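Local coordinates for periplasmic cell division protein (SufI) (Aquifex aeolicus, PDB 6SYY) that probably oxidises its substrates at a mononuclear copper and passes the electrons to a trinuclear copper cluster, as multicopper oxidases do, at residues Trp126-Tyr134 with Trp414-Asn425; Tyr218-Phe226 with His510-Gly518. All blocks are in the same frame, centred on the assembly; numbering follows the deposited sequence.

Contact 1: residues Trp126-Tyr134 with Trp414-Asn425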
loop_
_atom_site.group_PDB
_atom_site.type_symbol
_atom_site.label_atom_id
_atom_site.label_comp_id
_atom_site.label_asym_id
_atom_site.label_seq_id
_atom_site.Cartn_x
_atom_site.Cartn_y
_atom_site.Cartn_z
ATOM N N TRP A 126 -2.184 10.052 16.271
ATOM C CA TRP A 126 -3.307 9.817 15.373
ATOM C C TRP A 126 -3.886 11.105 14.805
ATOM O O TRP A 126 -4.486 11.077 13.725
ATOM C CB TRP A 126 -4.383 9.003 16.083
ATOM C CG TRP A 126 -5.210 9.766 17.051
ATOM C CD1 TRP A 126 -4.833 10.216 18.280
ATOM C CD2 TRP A 126 -6.577 10.147 16.883
ATOM N NE1 TRP A 126 -5.882 10.863 18.886
ATOM C CE2 TRP A 126 -6.965 10.832 18.048
ATOM C CE3 TRP A 126 -7.512 9.974 15.857
ATOM C CZ2 TRP A 126 -8.246 11.346 18.216
ATOM C CZ3 TRP A 126 -8.783 10.485 16.026
ATOM C CH2 TRP A 126 -9.139 11.164 17.196
ATOM N N LYS A 127 -3.702 12.235 15.484
ATOM C CA LYS A 127 -4.093 13.504 14.884
ATOM C C LYS A 127 -3.153 13.918 13.761
ATOM O O LYS A 127 -3.456 14.875 13.039
ATOM C CB LYS A 127 -4.167 14.583 15.967
ATOM C CG LYS A 127 -5.100 14.190 17.098
ATOM C CD LYS A 127 -5.061 15.146 18.275
ATOM C CE LYS A 127 -6.043 14.696 19.354
ATOM N NZ LYS A 127 -6.042 15.593 20.540
ATOM N N SER A 128 -2.029 13.220 13.596
ATOM C CA SER A 128 -1.125 13.420 12.472
ATOM C C SER A 128 -1.196 12.277 11.476
ATOM O O SER A 128 -0.412 12.248 10.522
ATOM C CB SER A 128 0.315 13.581 12.963
ATOM O OG SER A 128 0.446 14.696 13.827
ATOM N N ASP A 129 -2.123 11.339 11.675
ATOM C CA ASP A 129 -2.189 10.105 10.900
ATOM C C ASP A 129 -3.131 10.198 9.706
ATOM O O ASP A 129 -2.946 9.470 8.723
ATOM C CB ASP A 129 -2.623 8.951 11.814
ATOM C CG ASP A 129 -2.780 7.639 11.071
ATOM O OD1 ASP A 129 -1.812 7.204 10.409
ATOM O OD2 ASP A 129 -3.871 7.037 11.161
ATOM N N GLY A 130 -4.130 11.074 9.763
ATOM C CA GLY A 130 -5.087 11.182 8.679
ATOM C C GLY A 130 -6.349 10.384 8.928
ATOM O O GLY A 130 -6.773 9.589 8.086
ATOM N N HIS A 131 -6.954 10.591 10.087
ATOM C CA HIS A 131 -8.188 9.916 10.451
ATOM C C HIS A 131 -9.384 10.649 9.842
ATOM O O HIS A 131 -9.360 11.874 9.700
ATOM C CB HIS A 131 -8.321 9.859 11.972
ATOM C CG HIS A 131 -9.417 8.960 12.456
ATOM N ND1 HIS A 131 -10.743 9.333 12.449
ATOM C CD2 HIS A 131 -9.381 7.708 12.971
ATOM C CE1 HIS A 131 -11.479 8.346 12.929
ATOM N NE2 HIS A 131 -10.677 7.352 13.260
ATOM N N PRO A 132 -10.440 9.918 9.466
ATOM C CA PRO A 132 -11.598 10.579 8.837
ATOM C C PRO A 132 -12.235 11.667 9.687
ATOM O O PRO A 132 -12.829 12.596 9.125
ATOM C CB PRO A 132 -12.571 9.417 8.594
ATOM C CG PRO A 132 -11.724 8.216 8.534
ATOM C CD PRO A 132 -10.570 8.450 9.454
ATOM N N TYR A 133 -12.136 11.585 11.021
ATOM C CA TYR A 133 -12.705 12.628 11.873
ATOM C C TYR A 133 -12.120 13.997 11.556
ATOM O O TYR A 133 -12.789 15.016 11.752
ATOM C CB TYR A 133 -12.470 12.313 13.354
ATOM C CG TYR A 133 -13.194 11.095 13.880
ATOM C CD1 TYR A 133 -14.279 10.556 13.202
ATOM C CD2 TYR A 133 -12.792 10.488 15.062
ATOM C CE1 TYR A 133 -14.938 9.441 13.681
ATOM C CE2 TYR A 133 -13.447 9.374 15.552
ATOM C CZ TYR A 133 -14.520 8.855 14.858
ATOM O OH TYR A 133 -15.174 7.742 15.338
ATOM N N TYR A 134 -10.879 14.041 11.071
ATOM C CA TYR A 134 -10.154 15.281 10.842
ATOM C C TYR A 134 -10.242 15.768 9.404
ATOM O O TYR A 134 -9.580 16.751 9.057
ATOM C CB TYR A 134 -8.689 15.107 11.242
ATOM C CG TYR A 134 -8.518 15.017 12.730
ATOM C CD1 TYR A 134 -8.657 16.148 13.526
ATOM C CD2 TYR A 134 -8.239 13.809 13.347
ATOM C CE1 TYR A 134 -8.514 16.082 14.896
ATOM C CE2 TYR A 134 -8.095 13.729 14.723
ATOM C CZ TYR A 134 -8.233 14.871 15.491
ATOM O OH TYR A 134 -8.095 14.810 16.860
ATOM N N TRP A 414 -18.985 0.976 10.415
ATOM C CA TRP A 414 -18.653 2.340 10.813
ATOM C C TRP A 414 -19.901 3.093 11.258
ATOM O O TRP A 414 -19.874 3.827 12.252
ATOM C CB TRP A 414 -17.957 3.055 9.651
ATOM C CG TRP A 414 -17.349 4.387 9.998
ATOM C CD1 TRP A 414 -17.767 5.615 9.570
ATOM C CD2 TRP A 414 -16.206 4.624 10.832
ATOM N NE1 TRP A 414 -16.958 6.599 10.087
ATOM C CE2 TRP A 414 -15.994 6.017 10.867
ATOM C CE3 TRP A 414 -15.343 3.793 11.556
ATOM C CZ2 TRP A 414 -14.956 6.598 11.597
ATOM C CZ3 TRP A 414 -14.313 4.372 12.284
ATOM C CH2 TRP A 414 -14.128 5.761 12.298
ATOM N N GLU A 415 -21.016 2.886 10.559
ATOM C CA GLU A 415 -22.263 3.579 10.861
ATOM C C GLU A 415 -22.918 3.098 12.149
ATOM O O GLU A 415 -24.008 3.578 12.478
ATOM C CB GLU A 415 -23.239 3.420 9.693
ATOM C CG GLU A 415 -22.573 3.164 8.342
ATOM C CD GLU A 415 -21.668 4.301 7.899
ATOM O OE1 GLU A 415 -21.921 5.457 8.299
ATOM O OE2 GLU A 415 -20.700 4.036 7.152
ATOM N N ASP A 416 -22.298 2.175 12.875
ATOM C CA ASP A 416 -22.845 1.648 14.127
ATOM C C ASP A 416 -22.221 2.333 15.338
ATOM O O ASP A 416 -21.728 1.682 16.257
ATOM C CB ASP A 416 -22.644 0.138 14.191
ATOM C CG ASP A 416 -23.544 -0.612 13.229
ATOM O OD1 ASP A 416 -24.777 -0.433 13.298
ATOM O OD2 ASP A 416 -23.018 -1.375 12.396
ATOM N N GLY A 417 -22.227 3.665 15.348
ATOM C CA GLY A 417 -21.760 4.435 16.479
ATOM C C GLY A 417 -20.405 5.084 16.302
ATOM O O GLY A 417 -20.037 5.938 17.118
ATOM N N TYR A 418 -19.655 4.710 15.267
ATOM C CA TYR A 418 -18.322 5.259 15.053
ATOM C C TYR A 418 -18.323 6.546 14.234
ATOM O O TYR A 418 -17.410 7.365 14.385
ATOM C CB TYR A 418 -17.433 4.231 14.341
ATOM C CG TYR A 418 -17.237 2.932 15.088
ATOM C CD1 TYR A 418 -18.095 1.854 14.891
ATOM C CD2 TYR A 418 -16.186 2.777 15.981
ATOM C CE1 TYR A 418 -17.913 0.666 15.573
ATOM C CE2 TYR A 418 -15.996 1.592 16.666
ATOM C CZ TYR A 418 -16.860 0.542 16.459
ATOM O OH TYR A 418 -16.665 -0.634 17.146
ATOM N N ALA A 419 -19.332 6.750 13.387
ATOM C CA ALA A 419 -19.213 7.737 12.318
ATOM C C ALA A 419 -19.232 9.166 12.848
ATOM O O ALA A 419 -18.504 10.027 12.341
ATOM C CB ALA A 419 -20.325 7.532 11.291
ATOM N N ASN A 420 -20.058 9.450 13.853
ATOM C CA ASN A 420 -20.271 10.819 14.327
ATOM C C ASN A 420 -20.154 10.865 15.846
ATOM O O ASN A 420 -21.156 10.999 16.559
ATOM C CB ASN A 420 -21.626 11.351 13.857
ATOM C CG ASN A 420 -22.768 10.408 14.192
ATOM O OD1 ASN A 420 -22.569 9.200 14.333
ATOM N ND2 ASN A 420 -23.971 10.957 14.330
ATOM N N PRO A 421 -18.936 10.783 16.374
ATOM C CA PRO A 421 -18.768 10.761 17.830
ATOM C C PRO A 421 -19.160 12.086 18.462
ATOM O O PRO A 421 -18.971 13.158 17.883
ATOM C CB PRO A 421 -17.270 10.484 18.010
ATOM C CG PRO A 421 -16.648 11.006 16.760
ATOM C CD PRO A 421 -17.643 10.749 15.667
ATOM N N GLN A 422 -19.729 11.995 19.667
ATOM C CA GLN A 422 -19.990 13.195 20.456
ATOM C C GLN A 422 -18.695 13.915 20.803
ATOM O O GLN A 422 -18.669 15.148 20.877
ATOM C CB GLN A 422 -20.760 12.825 21.727
ATOM C CG GLN A 422 -22.050 12.043 21.467
ATOM C CD GLN A 422 -22.416 11.095 22.603
ATOM O OE1 GLN A 422 -21.556 10.663 23.371
ATOM N NE2 GLN A 422 -23.700 10.764 22.707
ATOM N N ASP A 423 -17.613 13.162 20.998
ATOM C CA ASP A 423 -16.287 13.704 21.284
ATOM C C ASP A 423 -15.286 12.905 20.459
ATOM O O ASP A 423 -15.052 11.726 20.746
ATOM C CB ASP A 423 -15.976 13.613 22.780
ATOM C CG ASP A 423 -14.581 14.108 23.131
ATOM O OD1 ASP A 423 -13.901 14.698 22.264
ATOM O OD2 ASP A 423 -14.167 13.902 24.291
ATOM N N ILE A 424 -14.694 13.530 19.436
ATOM C CA ILE A 424 -13.792 12.780 18.566
ATOM C C ILE A 424 -12.531 12.349 19.305
ATOM O O ILE A 424 -11.818 11.456 18.834
ATOM C CB ILE A 424 -13.420 13.573 17.295
ATOM C CG1 ILE A 424 -12.404 14.671 17.606
ATOM C CG2 ILE A 424 -14.660 14.161 16.644
ATOM C CD1 ILE A 424 -11.736 15.228 16.368
ATOM N N ASN A 425 -12.244 12.951 20.462
ATOM C CA ASN A 425 -11.122 12.510 21.279
ATOM C C ASN A 425 -11.445 11.268 22.099
ATOM O O ASN A 425 -10.520 10.595 22.568
ATOM C CB ASN A 425 -10.674 13.634 22.210
ATOM C CG ASN A 425 -10.059 14.793 21.463
ATOM O OD1 ASN A 425 -9.261 14.604 20.544
ATOM N ND2 ASN A 425 -10.429 16.006 21.852
#
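At the interface between the first and last cupredoxin domains of this multicopper oxidase, the ring of Y133 is pushed from the 126-134 loop into a bend of the 414-425 loop. Its hydroxyl donates a very short hydrogen bond to the backbone oxygen of Y418 (OH to O 2.5 Å), which lies at the ring edge near its plane. P421 CG sits over one face, 3.8 Å from the ring centroid, a CH-pi contact. The opposite face takes H131 CE1 from the same loop, so the ring is sandwiched between imidazole and proline. H131 is itself steadied: the backbone N of Y133 bonds to its ND1 in the ring plane, nearly straight at 174°, and the N522 side-chain amide bonds H131 NE2 through OD1 and Y133 OH through ND2. W414 completes an aromatic cluster, its CZ2 lying 3.5 Å from Y133 CE1 with the ring planes inclined at 34°. CG of W414 stands opposite its backbone N (chi1 -170°), which carries the indole back from the 414-425 loop toward both H131 and Y133.

Farther along, I424 slides past Y133 and lays its CD1 3.6 Å from CZ of Y134. The carbonyl oxygen of I424 approaches the edge of the W126 indole, 3.2 Å from CH2; it is buried here without a hydrogen-bond partner. K127, extended beyond CG, reaches across N425 at about a right angle and makes a weak bond from NZ to OD1. An Asx turn, with D423 OD1 accepting from N425 N, shapes the backbone there. Behind the contact, D129 O bonds ND1 of the copper ligand H118. The two loops thus join the first and last cupredoxin domains, between which multicopper oxidases hold the trinuclear cluster.

Contact 2: residues Tyr218-Phe226 with His510-Gly518; sequences YNPMGHMGF and HILEHHDEG. With CU (copper (II) ion), chain B; CU (copper (II) ion), chain E.
Y218 and E513 come from opposite directions in the tightly packed part of this contact, E513 OE2 lying at the phenol edge and accepting a very short hydrogen bond from Y218 OH (2.4 Å). With CG opposite its backbone N (chi1 -176°), Y218 aims its hydroxyl there, and P220 CD covers one ring face. A water donates to Y218 OH and D516 OD2. The other oxygen, E513 OE1, receives the backbone N of F226 at 3.0 Å from above the carboxylate plane, and N257 bonds OE2. Buried and gripped by three donors, the carboxylate should keep its orientation. G225 CA lies 3.3 Å from E513 OE1, where lack of a side chain lets the loop pass close to helix 512-516. This helix follows the copper-binding H510 in the multicopper oxidase fold and carries H514, whose ND1 binds the mononuclear copper at 2.0 Å with H451 and C509. On its far edge, H514 NE2 makes a weak, bent bond (131°) to the backbone oxygen of H223. The looser side begins there: a type II' turn (M221 to M224) is poorly ordered through H223, M221 and G222 are solvent-exposed, and H223 ND1 lies 2.9 Å from E517 OE1.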
loop_
_atom_site.group_PDB
_atom_site.type_symbol
_atom_site.label_atom_id
_atom_site.label_comp_id
_atom_site.label_asym_id
_atom_site.label_seq_id
_atom_site.Cartn_x
_atom_site.Cartn_y
_atom_site.Cartn_z
ATOM N N TYR A 218 -16.045 5.151 -13.004
ATOM C CA TYR A 218 -16.049 4.596 -11.653
ATOM C C TYR A 218 -17.462 4.113 -11.351
ATOM O O TYR A 218 -18.313 4.891 -10.913
ATOM C CB TYR A 218 -15.580 5.623 -10.621
ATOM C CG TYR A 218 -15.479 5.063 -9.216
ATOM C CD1 TYR A 218 -14.557 4.067 -8.910
ATOM C CD2 TYR A 218 -16.300 5.529 -8.198
ATOM C CE1 TYR A 218 -14.460 3.547 -7.628
ATOM C CE2 TYR A 218 -16.206 5.015 -6.910
ATOM C CZ TYR A 218 -15.283 4.025 -6.632
ATOM O OH TYR A 218 -15.185 3.506 -5.358
ATOM N N ASN A 219 -17.714 2.827 -11.588
ATOM C CA ASN A 219 -19.003 2.207 -11.288
ATOM C C ASN A 219 -18.760 0.931 -10.492
ATOM O O ASN A 219 -18.844 -0.183 -11.028
ATOM C CB ASN A 219 -19.804 1.936 -12.563
ATOM C CG ASN A 219 -19.043 1.097 -13.569
ATOM O OD1 ASN A 219 -17.815 0.992 -13.510
ATOM N ND2 ASN A 219 -19.772 0.487 -14.499
ATOM N N PRO A 220 -18.445 1.056 -9.204
ATOM C CA PRO A 220 -18.395 -0.135 -8.352
ATOM C C PRO A 220 -19.768 -0.787 -8.288
ATOM O O PRO A 220 -20.769 -0.136 -7.982
ATOM C CB PRO A 220 -17.958 0.419 -6.991
ATOM C CG PRO A 220 -18.370 1.858 -7.018
ATOM C CD PRO A 220 -18.200 2.294 -8.444
ATOM N N MET A 221 -19.811 -2.080 -8.605
ATOM C CA MET A 221 -21.061 -2.834 -8.648
ATOM C C MET A 221 -21.348 -3.404 -7.261
ATOM O O MET A 221 -20.660 -4.322 -6.804
ATOM C CB MET A 221 -20.985 -3.943 -9.695
ATOM C CG MET A 221 -20.961 -3.451 -11.134
ATOM S SD MET A 221 -22.473 -2.590 -11.605
ATOM C CE MET A 221 -22.107 -2.216 -13.317
ATOM N N GLY A 222 -22.365 -2.856 -6.595
ATOM C CA GLY A 222 -22.780 -3.322 -5.287
ATOM C C GLY A 222 -21.733 -3.228 -4.196
ATOM O O GLY A 222 -21.281 -2.136 -3.836
ATOM N N HIS A 223 -21.350 -4.381 -3.649
ATOM C CA HIS A 223 -20.354 -4.458 -2.589
ATOM C C HIS A 223 -19.182 -5.348 -2.993
ATOM O O HIS A 223 -18.492 -5.907 -2.138
ATOM C CB HIS A 223 -20.995 -4.953 -1.295
ATOM C CG HIS A 223 -22.225 -4.191 -0.912
ATOM N ND1 HIS A 223 -22.202 -3.133 -0.025
ATOM C CD2 HIS A 223 -23.513 -4.324 -1.305
ATOM C CE1 HIS A 223 -23.426 -2.655 0.116
ATOM N NE2 HIS A 223 -24.240 -3.361 -0.649
ATOM N N MET A 224 -18.937 -5.469 -4.296
ATOM C CA MET A 224 -17.855 -6.288 -4.820
ATOM C C MET A 224 -16.550 -5.522 -4.990
ATOM O O MET A 224 -15.545 -6.123 -5.377
ATOM C CB MET A 224 -18.262 -6.899 -6.165
ATOM C CG MET A 224 -19.443 -7.852 -6.084
ATOM S SD MET A 224 -19.763 -8.674 -7.655
ATOM C CE MET A 224 -20.312 -7.300 -8.656
ATOM N N GLY A 225 -16.533 -4.225 -4.701
ATOM C CA GLY A 225 -15.367 -3.417 -4.990
ATOM C C GLY A 225 -15.293 -3.075 -6.463
ATOM O O GLY A 225 -16.036 -3.640 -7.273
ATOM N N PHE A 226 -14.412 -2.152 -6.828
ATOM C CA PHE A 226 -14.262 -1.766 -8.220
ATOM C C PHE A 226 -13.166 -2.587 -8.884
ATOM O O PHE A 226 -12.104 -2.821 -8.298
ATOM C CB PHE A 226 -13.932 -0.278 -8.353
ATOM C CG PHE A 226 -13.643 0.139 -9.769
ATOM C CD1 PHE A 226 -14.664 0.568 -10.601
ATOM C CD2 PHE A 226 -12.353 0.078 -10.275
ATOM C CE1 PHE A 226 -14.403 0.932 -11.907
ATOM C CE2 PHE A 226 -12.094 0.433 -11.580
ATOM C CZ PHE A 226 -13.117 0.868 -12.394
ATOM N N HIS A 510 -9.001 -3.052 3.332
ATOM C CA HIS A 510 -8.370 -2.142 2.390
ATOM C C HIS A 510 -8.888 -2.310 0.972
ATOM O O HIS A 510 -8.304 -1.749 0.038
ATOM C CB HIS A 510 -6.852 -2.290 2.413
ATOM C CG HIS A 510 -6.138 -1.033 2.035
ATOM N ND1 HIS A 510 -6.021 -0.610 0.728
ATOM C CD2 HIS A 510 -5.545 -0.083 2.795
ATOM C CE1 HIS A 510 -5.367 0.538 0.698
ATOM N NE2 HIS A 510 -5.064 0.878 1.938
ATOM N N ILE A 511 -9.955 -3.081 0.782
ATOM C CA ILE A 511 -10.758 -2.933 -0.426
ATOM C C ILE A 511 -11.540 -1.636 -0.254
ATOM O O ILE A 511 -12.380 -1.529 0.645
ATOM C CB ILE A 511 -11.682 -4.135 -0.652
ATOM C CG1 ILE A 511 -10.856 -5.367 -1.043
ATOM C CG2 ILE A 511 -12.715 -3.824 -1.719
ATOM C CD1 ILE A 511 -11.651 -6.643 -1.142
ATOM N N LEU A 512 -11.234 -0.634 -1.085
ATOM C CA LEU A 512 -11.651 0.734 -0.790
ATOM C C LEU A 512 -13.166 0.863 -0.712
ATOM O O LEU A 512 -13.689 1.619 0.115
ATOM C CB LEU A 512 -11.082 1.687 -1.837
ATOM C CG LEU A 512 -9.557 1.729 -1.825
ATOM C CD1 LEU A 512 -9.052 2.830 -2.734
ATOM C CD2 LEU A 512 -9.049 1.915 -0.401
ATOM N N GLU A 513 -13.889 0.131 -1.559
ATOM C CA GLU A 513 -15.345 0.158 -1.495
ATOM C C GLU A 513 -15.844 -0.413 -0.172
ATOM O O GLU A 513 -16.718 0.176 0.471
ATOM C CB GLU A 513 -15.943 -0.597 -2.681
ATOM C CG GLU A 513 -15.854 0.160 -3.997
ATOM C CD GLU A 513 -14.427 0.316 -4.488
ATOM O OE1 GLU A 513 -13.641 -0.646 -4.350
ATOM O OE2 GLU A 513 -14.087 1.405 -4.999
ATOM N N HIS A 514 -15.295 -1.560 0.252
ATOM C CA HIS A 514 -15.644 -2.126 1.557
ATOM C C HIS A 514 -15.445 -1.101 2.661
ATOM O O HIS A 514 -16.336 -0.866 3.486
ATOM C CB HIS A 514 -14.797 -3.361 1.854
ATOM C CG HIS A 514 -15.075 -4.526 0.960
ATOM N ND1 HIS A 514 -14.370 -5.708 1.042
ATOM C CD2 HIS A 514 -15.971 -4.689 -0.041
ATOM C CE1 HIS A 514 -14.822 -6.551 0.131
ATOM N NE2 HIS A 514 -15.792 -5.955 -0.542
ATOM N N HIS A 515 -14.258 -0.495 2.695
ATOM C CA HIS A 515 -13.989 0.574 3.647
ATOM C C HIS A 515 -15.015 1.696 3.518
ATOM O O HIS A 515 -15.545 2.179 4.525
ATOM C CB HIS A 515 -12.562 1.084 3.433
ATOM C CG HIS A 515 -12.324 2.464 3.951
ATOM N ND1 HIS A 515 -12.621 3.592 3.218
ATOM C CD2 HIS A 515 -11.815 2.901 5.127
ATOM C CE1 HIS A 515 -12.311 4.665 3.921
ATOM N NE2 HIS A 515 -11.821 4.275 5.085
ATOM N N ASP A 516 -15.336 2.096 2.283
ATOM C CA ASP A 516 -16.267 3.204 2.080
ATOM C C ASP A 516 -17.669 2.855 2.564
ATOM O O ASP A 516 -18.379 3.716 3.098
ATOM C CB ASP A 516 -16.299 3.610 0.606
ATOM C CG ASP A 516 -15.205 4.599 0.247
ATOM O OD1 ASP A 516 -14.578 5.154 1.171
ATOM O OD2 ASP A 516 -14.972 4.822 -0.960
ATOM N N GLU A 517 -18.089 1.606 2.391
ATOM C CA GLU A 517 -19.420 1.200 2.808
ATOM C C GLU A 517 -19.461 0.720 4.254
ATOM O O GLU A 517 -20.480 0.169 4.685
ATOM C CB GLU A 517 -19.970 0.134 1.860
ATOM C CG GLU A 517 -19.148 -1.110 1.758
ATOM C CD GLU A 517 -19.378 -1.832 0.447
ATOM O OE1 GLU A 517 -20.003 -1.233 -0.457
ATOM O OE2 GLU A 517 -18.934 -2.993 0.319
ATOM N N GLY A 518 -18.384 0.927 5.012
ATOM C CA GLY A 518 -18.447 0.846 6.458
ATOM C C GLY A 518 -17.621 -0.239 7.114
ATOM O O GLY A 518 -17.696 -0.381 8.339
HETATM CU CU CU B . -13.171 -6.167 2.566
HETATM CU CU CU E . -4.110 2.811 2.767
HETATM O O HOH W 1 -16.454 3.639 -3.024
#

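Both contacts bring an earlier part of the chain against the last cupredoxin domain, 126-134 in contact 1 and 218-226 in contact 2. Each is partly buried, but the centre of contact 1 is about 22 Å from the chain centre, that of contact 2 about 17 Å. Contact 1 is mostly aromatic and aliphatic packing between loops, with one very short hydrogen bond and one weak one; contact 2 turns on a buried carboxylate and reaches copper directly through H514, while H510, in the same segment, binds a copper of the cluster. Contact 1 meets copper at second hand, the side chain of H131 lying about 8 Å from one. They are joined where W414 N probably bonds G518 O.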